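Local structure of alcohol dehydrogenase (5VM2) at residues 87-92 with 134-139; 171-176 with 239-244; 22-27 with 71-76; 154-159 with 291-296. The protein is of unknown specificity but probably works as a zinc-containing, NAD(H)- or NADP(H)-dependent oxidoreductase of the alcohol dehydrogenase family. All coordinates share one frame; numbering follows the deposited sequence.

Contact 1 of 4, residues 87-92 with 134-139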
loop_
_atom_site.group_PDB
_atom_site.type_symbol
_atom_site.label_atom_id
_atom_site.label_comp_id
_atom_site.label_asym_id
_atom_site.label_seq_id
_atom_site.Cartn_x
_atom_site.Cartn_y
_atom_site.Cartn_z
ATOM N N VAL A 87 4.392 9.977 -14.749
ATOM C CA VAL A 87 4.583 8.568 -14.440
ATOM C C VAL A 87 4.428 8.344 -12.941
ATOM O O VAL A 87 4.501 9.275 -12.137
ATOM C CB VAL A 87 5.976 8.058 -14.890
ATOM C CG1 VAL A 87 6.145 8.170 -16.400
ATOM C CG2 VAL A 87 7.072 8.824 -14.164
ATOM N N ASN A 88 4.218 7.088 -12.571
ATOM C CA ASN A 88 4.451 6.646 -11.205
ATOM C C ASN A 88 5.543 5.580 -11.225
ATOM O O ASN A 88 6.008 5.157 -12.287
ATOM C CB ASN A 88 3.161 6.151 -10.534
ATOM C CG ASN A 88 2.576 4.897 -11.177
ATOM O OD1 ASN A 88 3.227 4.199 -11.950
ATOM N ND2 ASN A 88 1.327 4.599 -10.828
ATOM N N ILE A 89 5.965 5.151 -10.043
ATOM C CA ILE A 89 7.022 4.161 -9.928
ATOM C C ILE A 89 6.540 3.025 -9.039
ATOM O O ILE A 89 5.832 3.247 -8.047
ATOM C CB ILE A 89 8.333 4.774 -9.388
ATOM C CG1 ILE A 89 8.160 5.274 -7.958
ATOM C CG2 ILE A 89 8.831 5.902 -10.300
ATOM C CD1 ILE A 89 9.456 5.302 -7.191
ATOM N N GLU A 90 6.883 1.804 -9.429
ATOM C CA GLU A 90 6.751 0.656 -8.550
ATOM C C GLU A 90 8.004 0.587 -7.690
ATOM O O GLU A 90 9.099 0.379 -8.229
ATOM C CB GLU A 90 6.580 -0.623 -9.355
ATOM C CG GLU A 90 6.309 -1.858 -8.512
ATOM C CD GLU A 90 5.971 -3.091 -9.343
ATOM O OE1 GLU A 90 5.611 -2.948 -10.532
ATOM O OE2 GLU A 90 6.065 -4.213 -8.797
ATOM N N PRO A 91 7.906 0.782 -6.373
ATOM C CA PRO A 91 9.103 1.063 -5.568
ATOM C C PRO A 91 9.947 -0.153 -5.213
ATOM O O PRO A 91 10.988 0.017 -4.567
ATOM C CB PRO A 91 8.517 1.709 -4.304
ATOM C CG PRO A 91 7.160 1.122 -4.186
ATOM C CD PRO A 91 6.665 0.910 -5.593
ATOM N N GLY A 92 9.549 -1.360 -5.599
ATOM C CA GLY A 92 10.373 -2.525 -5.340
ATOM C C GLY A 92 11.012 -3.076 -6.596
ATOM O O GLY A 92 10.319 -3.619 -7.461
ATOM N N SER A 134 12.084 -0.018 -16.128
ATOM C CA SER A 134 11.294 -1.244 -16.080
ATOM C C SER A 134 10.252 -1.234 -14.969
ATOM O O SER A 134 9.285 -2.000 -15.045
ATOM C CB SER A 134 12.216 -2.459 -15.926
ATOM O OG SER A 134 13.134 -2.284 -14.860
ATOM N N PHE A 135 10.411 -0.395 -13.944
ATOM C CA PHE A 135 9.424 -0.311 -12.873
ATOM C C PHE A 135 8.868 1.102 -12.750
ATOM O O PHE A 135 8.526 1.572 -11.659
ATOM C CB PHE A 135 10.019 -0.833 -11.570
ATOM C CG PHE A 135 10.213 -2.320 -11.596
ATOM C CD1 PHE A 135 11.359 -2.868 -12.153
ATOM C CD2 PHE A 135 9.208 -3.169 -11.157
ATOM C CE1 PHE A 135 11.528 -4.241 -12.222
ATOM C CE2 PHE A 135 9.364 -4.546 -11.221
ATOM C CZ PHE A 135 10.526 -5.082 -11.762
ATOM N N THR A 136 8.764 1.766 -13.894
ATOM C CA THR A 136 8.078 3.039 -14.015
ATOM C C THR A 136 6.937 2.855 -15.007
ATOM O O THR A 136 7.055 2.082 -15.964
ATOM C CB THR A 136 9.051 4.124 -14.493
ATOM O OG1 THR A 136 10.097 4.276 -13.525
ATOM C CG2 THR A 136 8.345 5.459 -14.700
ATOM N N TYR A 137 5.852 3.592 -14.771
ATOM C CA TYR A 137 4.631 3.395 -15.543
ATOM C C TYR A 137 4.018 4.742 -15.890
ATOM O O TYR A 137 3.824 5.583 -15.010
ATOM C CB TYR A 137 3.617 2.537 -14.769
ATOM C CG TYR A 137 4.171 1.198 -14.332
ATOM C CD1 TYR A 137 4.935 1.085 -13.174
ATOM C CD2 TYR A 137 3.951 0.050 -15.085
ATOM C CE1 TYR A 137 5.458 -0.129 -12.777
ATOM C CE2 TYR A 137 4.467 -1.175 -14.691
ATOM C CZ TYR A 137 5.221 -1.255 -13.536
ATOM O OH TYR A 137 5.742 -2.465 -13.134
ATOM N N LYS A 138 3.710 4.938 -17.167
ATOM C CA LYS A 138 3.103 6.189 -17.581
ATOM C C LYS A 138 1.657 6.251 -17.102
ATOM O O LYS A 138 0.923 5.262 -17.156
ATOM C CB LYS A 138 3.162 6.325 -19.099
ATOM C CG LYS A 138 2.089 7.206 -19.688
ATOM C CD LYS A 138 2.510 8.655 -19.579
ATOM C CE LYS A 138 1.930 9.520 -20.677
ATOM N NZ LYS A 138 2.458 10.878 -20.511
ATOM N N LEU A 139 1.266 7.410 -16.628
ATOM C CA LEU A 139 -0.111 7.579 -16.192
ATOM C C LEU A 139 -1.002 7.924 -17.383
ATOM O O LEU A 139 -0.594 8.688 -18.264
ATOM C CB LEU A 139 -0.207 8.683 -15.144
ATOM C CG LEU A 139 0.704 8.520 -13.930
ATOM C CD1 LEU A 139 0.675 9.772 -13.070
ATOM C CD2 LEU A 139 0.292 7.295 -13.125
#
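Tyr137 and Glu90 meet tip to tip. Tyr137 OH donates to Glu90 OE1 over 2.6 Å, nearly in line with the C-O bond of the acceptor. The phenol ring and the carboxylate planes are turned only 21° from each other. Glu90 CG is anti to the backbone N (chi1 -175°) and the chain stays extended, which carries the acid out to the phenol. On the way, Glu90 CB passes 3.6 Å from Tyr137 CE1. The carboxylate also reaches the edge of the Phe135 ring, where Glu90 CD lies 3.7 Å from Phe135 CD2 and the two planes stand 82° apart. Gly92 O sits over one face of that ring. Glu90 OE2 bonds to Tyr106 OH, so both oxygens of this buried acid have a partner.

The backbone sets these groups. Asn88 and Tyr137 form an antiparallel hydrogen-bonded pair, with Asn88 N 2.9 Å from Tyr137 O and a return bond from Tyr137 N to Asn88 O. Just past the strand, Glu90 N holds Phe135 O at 2.8 Å. Asn88 OD1 lies 3.3 Å from Tyr137 CB, while Asn88 ND2 turns to Gly148 O. On the other face, Thr136 CG2 packs 3.5 Å from Val87 CB, and Thr136 OG1 bonds to Pro132 O.

Both strands belong to the GroES-like domain. Strand 86-89 lies between strands 67-74 and 136-138. Val87 and Ile89 touch Val71 and Cys67 of strand 67-74. The face with Asn88 and Tyr137 is met by Ile301 of helix 297-305, and Asn88 also touches Val151 of helix 145-163.

Contact 2 of 4, residues 171-176 with 239-244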
loop_
_atom_site.group_PDB
_atom_site.type_symbol
_atom_site.label_atom_id
_atom_site.label_comp_id
_atom_site.label_asym_id
_atom_site.label_seq_id
_atom_site.Cartn_x
_atom_site.Cartn_y
_atom_site.Cartn_z
ATOM N N LYS A 171 -18.363 -14.992 -0.964
ATOM C CA LYS A 171 -18.703 -14.021 0.066
ATOM C C LYS A 171 -17.431 -13.618 0.791
ATOM O O LYS A 171 -16.640 -14.477 1.185
ATOM C CB LYS A 171 -19.715 -14.599 1.052
ATOM C CG LYS A 171 -21.049 -14.941 0.433
ATOM C CD LYS A 171 -22.080 -15.260 1.502
ATOM C CE LYS A 171 -22.400 -14.035 2.336
ATOM N NZ LYS A 171 -23.225 -13.041 1.592
ATOM N N ILE A 172 -17.243 -12.314 0.981
ATOM C CA ILE A 172 -15.971 -11.772 1.440
ATOM C C ILE A 172 -16.191 -10.947 2.702
ATOM O O ILE A 172 -17.160 -10.184 2.804
ATOM C CB ILE A 172 -15.306 -10.937 0.326
ATOM C CG1 ILE A 172 -14.950 -11.857 -0.848
ATOM C CG2 ILE A 172 -14.061 -10.216 0.836
ATOM C CD1 ILE A 172 -14.102 -11.215 -1.893
ATOM N N ILE A 173 -15.295 -11.127 3.671
ATOM C CA ILE A 173 -15.228 -10.303 4.871
ATOM C C ILE A 173 -13.863 -9.639 4.890
ATOM O O ILE A 173 -12.836 -10.321 4.792
ATOM C CB ILE A 173 -15.441 -11.122 6.151
ATOM C CG1 ILE A 173 -16.840 -11.740 6.176
ATOM C CG2 ILE A 173 -15.227 -10.237 7.370
ATOM C CD1 ILE A 173 -17.062 -12.687 7.336
ATOM N N ILE A 174 -13.849 -8.320 5.011
ATOM C CA ILE A 174 -12.620 -7.549 5.116
ATOM C C ILE A 174 -12.545 -6.980 6.526
ATOM O O ILE A 174 -13.398 -6.178 6.930
ATOM C CB ILE A 174 -12.566 -6.442 4.057
ATOM C CG1 ILE A 174 -12.495 -7.082 2.665
ATOM C CG2 ILE A 174 -11.376 -5.527 4.300
ATOM C CD1 ILE A 174 -12.584 -6.108 1.552
ATOM N N LEU A 175 -11.539 -7.410 7.284
ATOM C CA LEU A 175 -11.316 -6.908 8.635
ATOM C C LEU A 175 -10.390 -5.700 8.541
ATOM O O LEU A 175 -9.191 -5.842 8.275
ATOM C CB LEU A 175 -10.729 -7.997 9.528
ATOM C CG LEU A 175 -11.565 -9.275 9.664
ATOM C CD1 LEU A 175 -10.869 -10.268 10.586
ATOM C CD2 LEU A 175 -12.970 -8.969 10.161
ATOM N N GLY A 176 -10.952 -4.511 8.731
ATOM C CA GLY A 176 -10.177 -3.293 8.628
ATOM C C GLY A 176 -10.635 -2.431 7.472
ATOM O O GLY A 176 -10.709 -2.893 6.330
ATOM N N ASP A 239 -16.252 -17.134 2.226
ATOM C CA ASP A 239 -15.293 -17.790 1.337
ATOM C C ASP A 239 -13.876 -17.274 1.572
ATOM O O ASP A 239 -12.911 -18.049 1.569
ATOM C CB ASP A 239 -15.684 -17.564 -0.123
ATOM C CG ASP A 239 -16.984 -18.242 -0.489
ATOM O OD1 ASP A 239 -18.055 -17.683 -0.176
ATOM O OD2 ASP A 239 -16.924 -19.334 -1.089
ATOM N N ILE A 240 -13.729 -15.965 1.749
ATOM C CA ILE A 240 -12.424 -15.337 1.918
ATOM C C ILE A 240 -12.543 -14.314 3.032
ATOM O O ILE A 240 -13.481 -13.513 3.036
ATOM C CB ILE A 240 -11.939 -14.649 0.625
ATOM C CG1 ILE A 240 -11.908 -15.628 -0.556
ATOM C CG2 ILE A 240 -10.577 -14.033 0.846
ATOM C CD1 ILE A 240 -11.987 -14.942 -1.917
ATOM N N VAL A 241 -11.609 -14.343 3.976
ATOM C CA VAL A 241 -11.496 -13.306 4.993
ATOM C C VAL A 241 -10.158 -12.619 4.789
ATOM O O VAL A 241 -9.108 -13.278 4.804
ATOM C CB VAL A 241 -11.604 -13.867 6.418
ATOM C CG1 VAL A 241 -11.541 -12.723 7.430
ATOM C CG2 VAL A 241 -12.887 -14.665 6.591
ATOM N N PHE A 242 -10.197 -11.311 4.584
ATOM C CA PHE A 242 -8.995 -10.499 4.499
ATOM C C PHE A 242 -8.755 -9.838 5.848
ATOM O O PHE A 242 -9.657 -9.199 6.401
ATOM C CB PHE A 242 -9.124 -9.425 3.416
ATOM C CG PHE A 242 -9.202 -9.968 2.027
ATOM C CD1 PHE A 242 -10.432 -10.273 1.457
ATOM C CD2 PHE A 242 -8.051 -10.175 1.288
ATOM C CE1 PHE A 242 -10.512 -10.772 0.162
ATOM C CE2 PHE A 242 -8.121 -10.678 -0.003
ATOM C CZ PHE A 242 -9.356 -10.976 -0.566
ATOM N N GLU A 243 -7.547 -9.999 6.375
ATOM C CA GLU A 243 -7.101 -9.267 7.552
ATOM C C GLU A 243 -6.175 -8.151 7.083
ATOM O O GLU A 243 -5.121 -8.419 6.497
ATOM C CB GLU A 243 -6.397 -10.194 8.541
ATOM C CG GLU A 243 -6.325 -9.648 9.953
ATOM C CD GLU A 243 -5.302 -8.540 10.093
ATOM O OE1 GLU A 243 -5.575 -7.572 10.830
ATOM O OE2 GLU A 243 -4.229 -8.636 9.461
ATOM N N THR A 244 -6.577 -6.901 7.320
ATOM C CA THR A 244 -5.887 -5.756 6.743
ATOM C C THR A 244 -5.452 -4.709 7.757
ATOM O O THR A 244 -4.674 -3.822 7.393
ATOM C CB THR A 244 -6.768 -5.067 5.686
ATOM O OG1 THR A 244 -7.837 -4.371 6.338
ATOM C CG2 THR A 244 -7.353 -6.080 4.715
#
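Lys171 N donates to Asp239 OD1 over 2.8 Å, coming from above the carboxylate plane. Lys171 O receives two weak bonds, from Asp239 N and Ile240 N, where strand 238-243 turns a corner. From here the two strands run parallel, 14° apart. Ile172 sends CG2 to the edge of the Phe242 ring, in its plane, with Ile172 CG2 3.7 Å from Phe242 CE1. CG2 is anti to the backbone N, which turns this methyl to the ring. Ile173 N takes Ile240 O at 3.1 Å, and Ile173 O takes Phe242 N at 2.8 Å. Ile174 packs on the same face as Ile172, with Ile174 CG1 4.0 Å from Phe242 CD1. Cys188 of helix 179-190 touches both Ile172 and Phe242 there. Leu175 N reaches Phe242 O at 2.7 Å, and on the other face Leu175 CD1 lies 4.1 Å from Val241 CG1. Leu175 O is gripped twice by Thr244: by its N, nearly in line, and by OG1 at 2.8 Å from above the carbonyl plane. Gly176 follows, in a positive-phi conformation suited to glycine. It opens a GxGxxG-like turn into helix 179-190, consistent with the nucleotide-binding loop of a Rossmann fold. Straight backbone bonds at 173-175 and an apolar face of Ile172, Ile174 and Phe242 thus join the two central strands, while Asp239 and Thr244 bind main-chain groups at the ends.

Contact 3 of 4, residues 22-27 with 71-76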
loop_
_atom_site.group_PDB
_atom_site.type_symbol
_atom_site.label_atom_id
_atom_site.label_comp_id
_atom_site.label_asym_id
_atom_site.label_seq_id
_atom_site.Cartn_x
_atom_site.Cartn_y
_atom_site.Cartn_z
ATOM N N PRO A 22 20.247 13.592 -8.785
ATOM C CA PRO A 22 20.845 12.345 -9.263
ATOM C C PRO A 22 20.953 12.332 -10.778
ATOM O O PRO A 22 20.199 13.002 -11.488
ATOM C CB PRO A 22 19.877 11.264 -8.766
ATOM C CG PRO A 22 18.953 11.953 -7.798
ATOM C CD PRO A 22 18.906 13.383 -8.219
ATOM N N VAL A 23 21.917 11.568 -11.269
ATOM C CA VAL A 23 22.124 11.377 -12.701
ATOM C C VAL A 23 21.554 10.014 -13.073
ATOM O O VAL A 23 21.978 9.002 -12.493
ATOM C CB VAL A 23 23.609 11.475 -13.075
ATOM C CG1 VAL A 23 23.829 10.977 -14.492
ATOM C CG2 VAL A 23 24.090 12.906 -12.925
ATOM N N PRO A 24 20.612 9.935 -14.012
ATOM C CA PRO A 24 20.022 8.634 -14.347
ATOM C C PRO A 24 21.049 7.735 -15.019
ATOM O O PRO A 24 21.780 8.163 -15.915
ATOM C CB PRO A 24 18.875 8.989 -15.304
ATOM C CG PRO A 24 18.906 10.489 -15.475
ATOM C CD PRO A 24 20.205 10.990 -14.953
ATOM N N LYS A 25 21.111 6.483 -14.568
ATOM C CA LYS A 25 21.841 5.478 -15.319
ATOM C C LYS A 25 21.159 5.267 -16.672
ATOM O O LYS A 25 20.067 5.776 -16.936
ATOM C CB LYS A 25 21.922 4.170 -14.531
ATOM C CG LYS A 25 22.396 4.328 -13.090
ATOM C CD LYS A 25 23.912 4.285 -12.980
ATOM C CE LYS A 25 24.352 4.069 -11.539
ATOM N NZ LYS A 25 23.717 5.047 -10.612
ATOM N N GLU A 26 21.815 4.496 -17.538
ATOM C CA GLU A 26 21.363 4.418 -18.924
ATOM C C GLU A 26 20.007 3.738 -19.077
ATOM O O GLU A 26 19.382 3.872 -20.134
ATOM C CB GLU A 26 22.401 3.697 -19.781
ATOM C CG GLU A 26 22.679 2.267 -19.369
ATOM C CD GLU A 26 23.432 1.508 -20.440
ATOM O OE1 GLU A 26 23.400 0.259 -20.410
ATOM O OE2 GLU A 26 24.053 2.153 -21.309
ATOM N N ASP A 27 19.532 3.018 -18.062
ATOM C CA ASP A 27 18.226 2.375 -18.123
ATOM C C ASP A 27 17.210 3.023 -17.189
ATOM O O ASP A 27 16.155 2.434 -16.933
ATOM C CB ASP A 27 18.349 0.882 -17.807
ATOM C CG ASP A 27 18.674 0.617 -16.348
ATOM O OD1 ASP A 27 19.550 1.317 -15.799
ATOM O OD2 ASP A 27 18.055 -0.290 -15.749
ATOM N N VAL A 71 8.673 12.942 -15.812
ATOM C CA VAL A 71 10.021 12.632 -16.267
ATOM C C VAL A 71 10.731 13.914 -16.678
ATOM O O VAL A 71 10.207 14.712 -17.465
ATOM C CB VAL A 71 9.973 11.627 -17.428
ATOM C CG1 VAL A 71 11.383 11.277 -17.889
ATOM C CG2 VAL A 71 9.214 10.376 -17.011
ATOM N N VAL A 72 11.930 14.116 -16.142
ATOM C CA VAL A 72 12.738 15.273 -16.496
ATOM C C VAL A 72 13.849 14.902 -17.472
ATOM O O VAL A 72 14.087 15.614 -18.447
ATOM C CB VAL A 72 13.310 15.924 -15.218
ATOM C CG1 VAL A 72 14.498 16.809 -15.554
ATOM C CG2 VAL A 72 12.224 16.718 -14.495
ATOM N N ALA A 73 14.512 13.766 -17.261
ATOM C CA ALA A 73 15.518 13.256 -18.181
ATOM C C ALA A 73 15.428 11.738 -18.196
ATOM O O ALA A 73 14.784 11.123 -17.340
ATOM C CB ALA A 73 16.927 13.719 -17.789
ATOM N N VAL A 74 16.069 11.125 -19.188
ATOM C CA VAL A 74 16.133 9.673 -19.279
ATOM C C VAL A 74 17.563 9.255 -19.584
ATOM O O VAL A 74 18.328 9.996 -20.210
ATOM C CB VAL A 74 15.170 9.098 -20.345
ATOM C CG1 VAL A 74 13.724 9.413 -19.992
ATOM C CG2 VAL A 74 15.523 9.619 -21.732
ATOM N N GLY A 75 17.921 8.059 -19.125
ATOM C CA GLY A 75 19.190 7.468 -19.486
ATOM C C GLY A 75 19.254 7.130 -20.962
ATOM O O GLY A 75 18.247 7.059 -21.669
ATOM N N SER A 76 20.481 6.895 -21.430
ATOM C CA SER A 76 20.754 6.807 -22.860
ATOM C C SER A 76 20.104 5.608 -23.540
ATOM O O SER A 76 20.032 5.591 -24.773
ATOM C CB SER A 76 22.264 6.777 -23.099
ATOM O OG SER A 76 22.844 5.601 -22.564
#
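Glu26 meets Ser76 at the base of its side chain. Its CB lies 3.4 Å from Ser76 OG. CG stands between the backbone N and the carbonyl carbon (chi1 61°), and the chain then runs out extended. CG and CD lie farther from the serine than CB does. At the tip, Glu26 OE2 is 3.9 Å from Ser76 OG, too long to be a hydrogen bond. The side chain also touches Arg77, whose backbone bonds to that of Glu26.

No hydrogen bond joins 22-27 to 71-76. The backbones simply press together. The CA atoms of Glu26 and Gly75 are 3.8 Å apart, an approach that goes with the missing side chain of Gly75. Lys25 O receives a CA-H...O contact from Gly75 CA at 3.2 Å, with an angle of 146° at the hydrogen. Glu26 O lies 3.4 Å from Gly75 C.

This is a surface contact of the GroES-like domain. The loop between strands 13-19 and 28-37 lies against the outgoing end of strand 67-74. That strand carries a classic beta bulge, with Val72 and Ala73 both facing Leu30.

Pro24 makes the apolar part. Its CG is 4.4 Å from Ala73 CB, and its CB is 4.0 Å from Gly75 N. Leu30 and Cys130 touch the same proline. The backbone N of Lys25 bonds to Glu28 OE2.

Contact 4 of 4, residues 154-159 with 291-296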
loop_
_atom_site.group_PDB
_atom_site.type_symbol
_atom_site.label_atom_id
_atom_site.label_comp_id
_atom_site.label_asym_id
_atom_site.label_seq_id
_atom_site.Cartn_x
_atom_site.Cartn_y
_atom_site.Cartn_z
ATOM N N ALA A 154 -3.129 0.845 -3.712
ATOM C CA ALA A 154 -4.168 0.134 -4.451
ATOM C C ALA A 154 -3.635 -1.182 -5.007
ATOM O O ALA A 154 -4.349 -2.192 -5.026
ATOM C CB ALA A 154 -4.712 1.015 -5.575
ATOM N N ALA A 155 -2.379 -1.187 -5.454
ATOM C CA ALA A 155 -1.761 -2.417 -5.936
ATOM C C ALA A 155 -1.640 -3.457 -4.831
ATOM O O ALA A 155 -1.722 -4.663 -5.103
ATOM C CB ALA A 155 -0.384 -2.111 -6.529
ATOM N N VAL A 156 -1.425 -3.015 -3.589
ATOM C CA VAL A 156 -1.402 -3.932 -2.450
ATOM C C VAL A 156 -2.731 -4.669 -2.331
ATOM O O VAL A 156 -2.772 -5.897 -2.165
ATOM C CB VAL A 156 -1.072 -3.167 -1.156
ATOM C CG1 VAL A 156 -1.251 -4.069 0.057
ATOM C CG2 VAL A 156 0.344 -2.598 -1.215
ATOM N N GLY A 157 -3.841 -3.926 -2.387
ATOM C CA GLY A 157 -5.143 -4.565 -2.301
ATOM C C GLY A 157 -5.458 -5.395 -3.529
ATOM O O GLY A 157 -6.093 -6.448 -3.433
ATOM N N MET A 158 -5.015 -4.935 -4.701
ATOM C CA MET A 158 -5.239 -5.698 -5.925
ATOM C C MET A 158 -4.529 -7.046 -5.871
ATOM O O MET A 158 -5.096 -8.072 -6.262
ATOM C CB MET A 158 -4.773 -4.893 -7.137
ATOM C CG MET A 158 -5.195 -5.488 -8.480
ATOM S SD MET A 158 -6.979 -5.410 -8.786
ATOM C CE MET A 158 -7.333 -3.757 -8.222
ATOM N N HIS A 159 -3.289 -7.058 -5.376
ATOM C CA HIS A 159 -2.525 -8.295 -5.266
ATOM C C HIS A 159 -3.189 -9.266 -4.294
ATOM O O HIS A 159 -3.245 -10.474 -4.548
ATOM C CB HIS A 159 -1.095 -7.953 -4.831
ATOM C CG HIS A 159 -0.172 -9.128 -4.755
ATOM N ND1 HIS A 159 0.253 -9.817 -5.869
ATOM C CD2 HIS A 159 0.433 -9.715 -3.694
ATOM C CE1 HIS A 159 1.062 -10.794 -5.497
ATOM N NE2 HIS A 159 1.189 -10.752 -4.181
ATOM N N PHE A 291 2.244 -10.120 0.427
ATOM C CA PHE A 291 3.411 -9.249 0.541
ATOM C C PHE A 291 3.509 -8.333 -0.673
ATOM O O PHE A 291 3.884 -8.779 -1.764
ATOM C CB PHE A 291 4.677 -10.081 0.698
ATOM C CG PHE A 291 5.875 -9.282 1.103
ATOM C CD1 PHE A 291 6.874 -8.984 0.184
ATOM C CD2 PHE A 291 6.007 -8.825 2.408
ATOM C CE1 PHE A 291 7.984 -8.247 0.557
ATOM C CE2 PHE A 291 7.119 -8.089 2.791
ATOM C CZ PHE A 291 8.107 -7.796 1.865
ATOM N N ARG A 292 3.199 -7.050 -0.471
ATOM C CA ARG A 292 3.308 -6.030 -1.512
ATOM C C ARG A 292 2.555 -6.440 -2.776
ATOM O O ARG A 292 1.331 -6.585 -2.751
ATOM C CB ARG A 292 4.782 -5.739 -1.821
ATOM C CG ARG A 292 5.529 -5.103 -0.644
ATOM C CD ARG A 292 7.017 -4.956 -0.922
ATOM N NE ARG A 292 7.738 -4.383 0.212
ATOM C CZ ARG A 292 9.030 -4.583 0.448
ATOM N NH1 ARG A 292 9.745 -5.342 -0.369
ATOM N NH2 ARG A 292 9.609 -4.024 1.504
ATOM N N TYR A 293 3.265 -6.620 -3.886
ATOM C CA TYR A 293 2.598 -6.825 -5.167
ATOM C C TYR A 293 3.608 -7.378 -6.157
ATOM O O TYR A 293 4.810 -7.130 -6.038
ATOM C CB TYR A 293 2.008 -5.511 -5.705
ATOM C CG TYR A 293 2.818 -4.343 -5.221
ATOM C CD1 TYR A 293 4.064 -4.072 -5.770
ATOM C CD2 TYR A 293 2.378 -3.554 -4.167
ATOM C CE1 TYR A 293 4.832 -3.032 -5.308
ATOM C CE2 TYR A 293 3.141 -2.514 -3.698
ATOM C CZ TYR A 293 4.367 -2.259 -4.273
ATOM O OH TYR A 293 5.136 -1.225 -3.805
ATOM N N ALA A 294 3.099 -8.119 -7.136
ATOM C CA ALA A 294 3.885 -8.542 -8.285
ATOM C C ALA A 294 2.999 -8.459 -9.514
ATOM O O ALA A 294 1.902 -9.025 -9.517
ATOM C CB ALA A 294 4.422 -9.968 -8.111
ATOM N N ASN A 295 3.471 -7.744 -10.538
ATOM C CA ASN A 295 2.805 -7.614 -11.839
ATOM C C ASN A 295 1.383 -7.056 -11.720
ATOM O O ASN A 295 0.509 -7.394 -12.524
ATOM C CB ASN A 295 2.781 -8.954 -12.585
ATOM C CG ASN A 295 4.128 -9.661 -12.563
ATOM O OD1 ASN A 295 5.147 -9.084 -12.932
ATOM N ND2 ASN A 295 4.133 -10.915 -12.122
ATOM N N ARG A 296 1.158 -6.147 -10.764
ATOM C CA ARG A 296 -0.169 -5.585 -10.530
ATOM C C ARG A 296 -0.326 -4.140 -10.978
ATOM O O ARG A 296 -1.458 -3.640 -10.986
ATOM C CB ARG A 296 -0.540 -5.668 -9.041
ATOM C CG ARG A 296 -0.257 -6.998 -8.383
ATOM C CD ARG A 296 -1.004 -8.151 -9.060
ATOM N NE ARG A 296 -0.909 -9.368 -8.255
ATOM C CZ ARG A 296 -1.447 -10.536 -8.586
ATOM N NH1 ARG A 296 -2.122 -10.667 -9.723
ATOM N NH2 ARG A 296 -1.306 -11.580 -7.779
HETATM O O HOH W 1 -0.522 -6.957 -1.008
#
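Helix residues 154-159 meet an irregular run of chain at 291-296, with the CA atoms of Val156 and Arg292 5.2 Å apart. One water bridges the two backbones. It donates to Val156 O at 2.7 Å and to Arg292 O at 2.6 Å. His159 carries much of the rest. Its CG is anti to the backbone N (chi1 -177°), which brings the imidazole over to the loop. Arg296 NE donates to His159 ND1 over 2.7 Å, with an N-H...N angle of 159°. The donor lies close to the ring plane, although the ring and guanidinium planes are 57° apart. Accepting at ND1 is consistent with a neutral imidazole. Tyr293 CA covers one face of this ring in a CH-pi contact, 3.8 Å from its centroid.

The loop follows strand 286-290, the last of the Rossmann-type sheet, and leads into helix 297-305. Helix 145-163 carries Glu152, a magnesium ligand together with His65 and Glu66. Zinc-containing alcohol dehydrogenases hold their catalytic zinc in this region, so the site is probably its counterpart.

Tyr293 reaches that shell, since its OH bonds to Glu152 OE2. Val156 CG2 meets the ring edge in plane, 3.7 Å from Tyr293 CD2. Ala155 CB approaches the same ring obliquely, 3.9 Å from Tyr293 CD2. Arg292 CB lies over one face of the ring, and the Arg292 guanidinium goes on to a cation-pi contact with Phe114.

From the N terminus, contact 3 closes first, bringing 71-76 back to the loop at 22-27. Contact 1 follows in series, joining 87-92 to 134-139. The two touch, because strands 67-74 and 86-89 are neighbours in one sheet. Helix 145-163 then opens the long loop that contact 4 closes at 291-296. Contact 2 is nested inside it and joins two neighbouring strands of the parallel sheet. No loops cross. Contact 4 touches contact 1 through Tyr293 against Glu90 and Pro91. It thereby ties the GroES-like part to the Rossmann-type part. Contacts 2 and 3 lie far apart, with centres about 42 Å from each other.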